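Side-chain contacts in conserved hypothetical secreted protein (Helicobacter pylori, PDB 4RNZ), which probably acts as a zinc-dependent M23-family endopeptidase on peptidoglycan and helps determine cell shape: residues Q103-I106 against K107-D111; R217-Y220 against G221-A225. One frame throughout, in Å; residues are numbered along the deposited sequence.

Contact 1 of 2, residues Q103-I106 against K107-D111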
ATOM      1  N   GLN A 103       8.209 -17.445  10.899  1.00 37.11           N
ATOM      2  CA  GLN A 103       9.204 -18.327  10.302  1.00 37.37           C
ATOM      3  C   GLN A 103       8.554 -19.349   9.352  1.00 34.24           C
ATOM      4  O   GLN A 103       9.049 -19.608   8.253  1.00 38.94           O
ATOM      5  CB  GLN A 103       9.998 -19.032  11.404  1.00 35.61           C
ATOM      6  CG  GLN A 103      10.946 -20.074  10.860  1.00 37.71           C
ATOM      7  CD  GLN A 103      11.893 -20.654  11.890  1.00 39.62           C
ATOM      8  OE1 GLN A 103      11.854 -20.333  13.079  1.00 41.35           O
ATOM      9  NE2 GLN A 103      12.762 -21.521  11.423  1.00 42.59           N
ATOM     10  N   ASP A 104       7.445 -19.920   9.787  1.00 35.86           N
ATOM     11  CA  ASP A 104       6.724 -20.878   8.978  1.00 36.26           C
ATOM     12  C   ASP A 104       6.206 -20.290   7.661  1.00 36.78           C
ATOM     13  O   ASP A 104       6.328 -20.926   6.610  1.00 33.34           O
ATOM     14  CB  ASP A 104       5.601 -21.505   9.781  1.00 37.02           C
ATOM     15  CG  ASP A 104       6.120 -22.457  10.860  1.00 43.60           C
ATOM     16  OD1 ASP A 104       7.306 -22.859  10.821  1.00 40.93           O
ATOM     17  OD2 ASP A 104       5.342 -22.776  11.775  1.00 45.67           O
ATOM     18  N   ILE A 105       5.648 -19.082   7.700  1.00 34.82           N
ATOM     19  CA  ILE A 105       5.200 -18.439   6.459  1.00 34.45           C
ATOM     20  C   ILE A 105       6.375 -18.256   5.516  1.00 33.27           C
ATOM     21  O   ILE A 105       6.263 -18.501   4.306  1.00 31.17           O
ATOM     22  CB  ILE A 105       4.521 -17.086   6.732  1.00 35.03           C
ATOM     23  CG1 ILE A 105       3.174 -17.338   7.408  1.00 37.28           C
ATOM     24  CG2 ILE A 105       4.290 -16.304   5.438  1.00 34.66           C
ATOM     25  CD1 ILE A 105       2.661 -16.171   8.204  1.00 37.63           C
ATOM     26  N   ILE A 106       7.514 -17.834   6.057  1.00 33.43           N
ATOM     27  CA  ILE A 106       8.703 -17.662   5.205  1.00 35.10           C
ATOM     28  C   ILE A 106       9.142 -19.010   4.625  1.00 36.27           C
ATOM     29  O   ILE A 106       9.484 -19.109   3.443  1.00 34.74           O
ATOM     30  CB  ILE A 106       9.864 -17.012   5.960  1.00 35.67           C
ATOM     31  CG1 ILE A 106       9.469 -15.615   6.458  1.00 36.42           C
ATOM     32  CG2 ILE A 106      11.113 -16.932   5.084  1.00 40.62           C
ATOM     33  CD1 ILE A 106       9.173 -14.623   5.372  1.00 35.11           C
ATOM     34  N   LYS A 107       9.117 -20.051   5.445  1.00 37.54           N
ATOM     35  CA  LYS A 107       9.487 -21.371   4.944  1.00 40.01           C
ATOM     36  C   LYS A 107       8.640 -21.757   3.742  1.00 38.73           C
ATOM     37  O   LYS A 107       9.174 -22.246   2.751  1.00 36.67           O
ATOM     38  CB  LYS A 107       9.365 -22.451   6.012  1.00 43.14           C
ATOM     39  CG  LYS A 107       9.924 -23.784   5.524  1.00 51.19           C
ATOM     40  CD  LYS A 107       9.444 -24.976   6.334  1.00 58.47           C
ATOM     41  CE  LYS A 107      10.112 -26.244   5.810  1.00 64.50           C
ATOM     42  NZ  LYS A 107       9.536 -27.486   6.401  1.00 67.54           N
ATOM     43  N   ALA A 108       7.328 -21.514   3.822  1.00 37.72           N
ATOM     44  CA  ALA A 108       6.389 -21.938   2.773  1.00 35.96           C
ATOM     45  C   ALA A 108       6.296 -21.028   1.555  1.00 37.92           C
ATOM     46  O   ALA A 108       5.882 -21.482   0.478  1.00 37.96           O
ATOM     47  CB  ALA A 108       5.007 -22.117   3.372  1.00 38.93           C
ATOM     48  N   THR A 109       6.653 -19.749   1.705  1.00 35.15           N
ATOM     49  CA  THR A 109       6.458 -18.775   0.603  1.00 35.64           C
ATOM     50  C   THR A 109       7.699 -18.000   0.201  1.00 32.82           C
ATOM     51  O   THR A 109       7.690 -17.310  -0.805  1.00 35.41           O
ATOM     52  CB  THR A 109       5.421 -17.714   1.023  1.00 35.48           C
ATOM     53  OG1 THR A 109       5.964 -16.928   2.106  1.00 31.83           O
ATOM     54  CG2 THR A 109       4.126 -18.388   1.465  1.00 35.17           C
ATOM     55  N   ASN A 110       8.725 -18.064   1.036  1.00 33.93           N
ATOM     56  CA  ASN A 110       9.881 -17.205   0.943  1.00 35.68           C
ATOM     57  C   ASN A 110       9.516 -15.717   0.785  1.00 36.28           C
ATOM     58  O   ASN A 110      10.226 -14.969   0.112  1.00 35.98           O
ATOM     59  CB  ASN A 110      10.784 -17.669  -0.199  1.00 37.72           C
ATOM     60  CG  ASN A 110      12.175 -17.093  -0.097  1.00 38.88           C
ATOM     61  OD1 ASN A 110      12.794 -17.091   0.977  1.00 41.36           O
ATOM     62  ND2 ASN A 110      12.679 -16.587  -1.212  1.00 40.01           N
ATOM     63  N   ASP A 111       8.436 -15.288   1.434  1.00 36.21           N
ATOM     64  CA  ASP A 111       7.947 -13.923   1.263  1.00 34.62           C
ATOM     65  C   ASP A 111       7.700 -13.147   2.559  1.00 31.80           C
ATOM     66  O   ASP A 111       6.626 -13.224   3.147  1.00 32.42           O
ATOM     67  CB  ASP A 111       6.687 -13.912   0.445  1.00 34.02           C
ATOM     68  CG  ASP A 111       6.216 -12.489   0.163  1.00 33.22           C
ATOM     69  OD1 ASP A 111       7.012 -11.543   0.295  1.00 36.78           O
ATOM     70  OD2 ASP A 111       5.065 -12.334  -0.174  1.00 35.84           O
TER
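The side-chain hydroxyl of Thr109 reaches back one helical turn to Ile105, OG1 donating to Ile105 O at 2.7 Å. It comes from above the carbonyl plane, 45° out of it, while Thr109 N approaches Ile105 O nearly end-on at 2.9 Å, so one carbonyl is gripped by two donors of one residue. A chi1 of 66° turns OG1 of Thr109 back along the helix toward that oxygen, and Thr109 and Ile105 run side by side, Ile105 CG2 lying 3.8 Å from Thr109 OG1. On the tight side Ile106 CD1 rests against the backbone of Asp111, 3.5 Å from Asp111 C, and Ile105 and Ile106 both pack on Ala115 of helix 112-121. Asp104 is buried too, its carboxylate held by Thr99 and Gln98 N. The solvent side is looser: the side chains of Gln103 and the extended Lys107 run outward, and the bond between these residues is a backbone one, Lys107 N to Gln103 O. Asn110 takes positive phi and ends the helix, its N bonded to Ile106 O at 2.7 Å. Asp111 N donates to Thr109 OG1 at 3.0 Å, and Asp111, salt-bridged to Arg143, caps Leu113 N: a helix C-terminus whose ST turn leads straight into the N-cap of the next helix.

Contact 2 of 2, residues R217-Y220 against G221-A225. With ZN (zinc ion), chain B.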
ATOM      1  N   ARG A 217      -6.621  12.677 -13.548  1.00 60.28           N
ATOM      2  CA  ARG A 217      -7.509  12.623 -12.386  1.00 59.21           C
ATOM      3  C   ARG A 217      -6.953  11.915 -11.122  1.00 54.40           C
ATOM      4  O   ARG A 217      -7.508  12.120 -10.038  1.00 52.58           O
ATOM      5  CB  ARG A 217      -8.864  11.988 -12.767  1.00 64.66           C
ATOM      6  CG  ARG A 217      -9.802  11.757 -11.571  1.00 69.98           C
ATOM      7  CD  ARG A 217     -11.210  11.316 -11.938  1.00 70.85           C
ATOM      8  NE  ARG A 217     -11.950  12.398 -12.584  1.00 74.60           N
ATOM      9  CZ  ARG A 217     -12.399  12.387 -13.839  1.00 72.93           C
ATOM     10  NH1 ARG A 217     -12.224  11.334 -14.631  1.00 71.96           N
ATOM     11  NH2 ARG A 217     -13.048  13.446 -14.305  1.00 75.06           N
ATOM     12  N   PRO A 218      -5.886  11.086 -11.229  1.00 48.41           N
ATOM     13  CA  PRO A 218      -5.498  10.352 -10.008  1.00 44.03           C
ATOM     14  C   PRO A 218      -4.832  11.248  -8.979  1.00 37.53           C
ATOM     15  O   PRO A 218      -3.888  11.950  -9.311  1.00 37.74           O
ATOM     16  CB  PRO A 218      -4.494   9.308 -10.505  1.00 45.11           C
ATOM     17  CG  PRO A 218      -4.524   9.382 -11.984  1.00 45.26           C
ATOM     18  CD  PRO A 218      -5.004  10.748 -12.351  1.00 48.89           C
ATOM     19  N   HIS A 219      -5.300  11.202  -7.737  1.00 35.29           N
ATOM     20  CA  HIS A 219      -4.699  12.000  -6.652  1.00 33.17           C
ATOM     21  C   HIS A 219      -4.558  11.139  -5.404  1.00 33.67           C
ATOM     22  O   HIS A 219      -5.554  10.713  -4.829  1.00 31.15           O
ATOM     23  CB  HIS A 219      -5.549  13.237  -6.375  1.00 33.20           C
ATOM     24  CG  HIS A 219      -5.014  14.125  -5.290  1.00 31.25           C
ATOM     25  ND1 HIS A 219      -5.785  14.539  -4.224  1.00 33.23           N
ATOM     26  CD2 HIS A 219      -3.787  14.659  -5.095  1.00 31.13           C
ATOM     27  CE1 HIS A 219      -5.063  15.313  -3.435  1.00 31.82           C
ATOM     28  NE2 HIS A 219      -3.852  15.411  -3.948  1.00 31.93           N
ATOM     29  N   TYR A 220      -3.314  10.857  -5.013  1.00 30.09           N
ATOM     30  CA  TYR A 220      -3.048   9.842  -4.008  1.00 31.79           C
ATOM     31  C   TYR A 220      -2.922  10.426  -2.581  1.00 29.05           C
ATOM     32  O   TYR A 220      -2.050  10.040  -1.811  1.00 32.20           O
ATOM     33  CB  TYR A 220      -1.821   9.023  -4.399  1.00 32.61           C
ATOM     34  CG  TYR A 220      -2.011   8.141  -5.632  1.00 32.79           C
ATOM     35  CD1 TYR A 220      -3.204   7.468  -5.860  1.00 33.28           C
ATOM     36  CD2 TYR A 220      -0.976   7.968  -6.555  1.00 36.22           C
ATOM     37  CE1 TYR A 220      -3.369   6.653  -6.982  1.00 33.60           C
ATOM     38  CE2 TYR A 220      -1.134   7.159  -7.683  1.00 35.74           C
ATOM     39  CZ  TYR A 220      -2.333   6.507  -7.886  1.00 34.39           C
ATOM     40  OH  TYR A 220      -2.510   5.693  -8.980  1.00 37.34           O
ATOM     41  N   GLY A 221      -3.838  11.321  -2.241  1.00 28.45           N
ATOM     42  CA  GLY A 221      -3.898  11.927  -0.913  1.00 26.92           C
ATOM     43  C   GLY A 221      -5.096  12.847  -0.883  1.00 27.37           C
ATOM     44  O   GLY A 221      -5.921  12.823  -1.772  1.00 28.16           O
ATOM     45  N   VAL A 222      -5.206  13.623   0.183  1.00 29.01           N
ATOM     46  CA  VAL A 222      -6.256  14.628   0.324  1.00 30.61           C
ATOM     47  C   VAL A 222      -5.522  15.947   0.425  1.00 28.81           C
ATOM     48  O   VAL A 222      -4.569  16.064   1.188  1.00 29.77           O
ATOM     49  CB  VAL A 222      -7.083  14.423   1.604  1.00 31.66           C
ATOM     50  CG1 VAL A 222      -8.114  15.542   1.760  1.00 33.67           C
ATOM     51  CG2 VAL A 222      -7.754  13.073   1.587  1.00 33.93           C
ATOM     52  N   ASP A 223      -5.949  16.921  -0.366  1.00 30.84           N
ATOM     53  CA  ASP A 223      -5.421  18.280  -0.275  1.00 31.19           C
ATOM     54  C   ASP A 223      -6.353  19.090   0.605  1.00 31.56           C
ATOM     55  O   ASP A 223      -7.543  19.238   0.310  1.00 32.32           O
ATOM     56  CB  ASP A 223      -5.287  18.920  -1.659  1.00 32.93           C
ATOM     57  CG  ASP A 223      -4.153  18.327  -2.462  1.00 34.29           C
ATOM     58  OD1 ASP A 223      -3.324  17.601  -1.888  1.00 31.17           O
ATOM     59  OD2 ASP A 223      -4.079  18.579  -3.671  1.00 34.17           O
ATOM     60  N   TYR A 224      -5.802  19.575   1.710  1.00 32.02           N
ATOM     61  CA  TYR A 224      -6.565  20.350   2.684  1.00 33.69           C
ATOM     62  C   TYR A 224      -6.138  21.782   2.504  1.00 33.36           C
ATOM     63  O   TYR A 224      -4.977  22.101   2.758  1.00 33.79           O
ATOM     64  CB  TYR A 224      -6.214  19.947   4.105  1.00 30.06           C
ATOM     65  CG  TYR A 224      -6.716  18.599   4.599  1.00 30.00           C
ATOM     66  CD1 TYR A 224      -8.063  18.377   4.887  1.00 27.66           C
ATOM     67  CD2 TYR A 224      -5.815  17.556   4.848  1.00 29.34           C
ATOM     68  CE1 TYR A 224      -8.498  17.157   5.370  1.00 27.40           C
ATOM     69  CE2 TYR A 224      -6.240  16.347   5.335  1.00 29.92           C
ATOM     70  CZ  TYR A 224      -7.581  16.149   5.603  1.00 30.08           C
ATOM     71  OH  TYR A 224      -7.979  14.925   6.090  1.00 32.92           O
ATOM     72  N   ALA A 225      -7.040  22.629   2.026  1.00 35.23           N
ATOM     73  CA  ALA A 225      -6.740  24.064   1.936  1.00 36.63           C
ATOM     74  C   ALA A 225      -6.671  24.617   3.357  1.00 34.27           C
ATOM     75  O   ALA A 225      -7.563  24.393   4.162  1.00 36.16           O
ATOM     76  CB  ALA A 225      -7.796  24.795   1.116  1.00 37.62           C
TER
HETATM   77 ZN    ZN B 501      -2.353  16.403  -3.121  1.00 32.61          ZN
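His219, at the start of a backbone turn, and Asp223, on the strand after it, bind one zinc ion, the His-x-x-x-Asp pair characteristic of M23 metallopeptidases. Their metal-bound atoms, His219 NE2 and Asp223 OD1, lie 3.1 Å apart because the ion draws them together; no hydrogen bond joins them. The imidazole and carboxylate planes are turned 68° against each other. The first torsion of His219 (chi1 -179°) swings its ring away from its own N and alongside the following backbone, where Gly221 N lies over the ring centre, 4.2 Å above its plane. Gly221 O comes within 3.0 Å of His219 ND1, but at a poor angle for a hydrogen bond; ND1 instead bonds to Pro203 O, a second-shell contact that helps to fix the ring's rotation and leaves NE2 for the metal. The turn is an inverse gamma turn centred on Tyr220, with a weak bond from Gly221 N to His219 O. The hydroxyl of Tyr220 is hydrogen-bonded to Ser63 OG, and strand 222-225 starts just after Gly221, setting Asp223 beside the site. Glu34 and His301 complete the coordination. Asp223 holds the zinc ion unevenly: OD1 binds it at 2.0 Å, whereas OD2 stays 2.8 Å from it.

From the N terminus the chain first builds the antiparallel sheet of strands 2-5 to 76-83, passing Glu34 on the way, then runs through strand 87-96 into helix 101-109. Contact 1 spans the last turns of that helix, closing short i to i+4 steps, and joins it to helix 112-121, beside strand 87-96. Some hundred residues later contact 2 closes a short bend leading into strand 222-225, which is flanked by strands 199-202 and 299-306. The two local closures follow in series, neither enclosing nor crossing the other, on opposite sides of the chain's centre, with nearest atoms about 21 Å apart. Through zinc, contact 2 ties in Glu34 and His301, while contact 1 reaches Arg143 by its salt bridge.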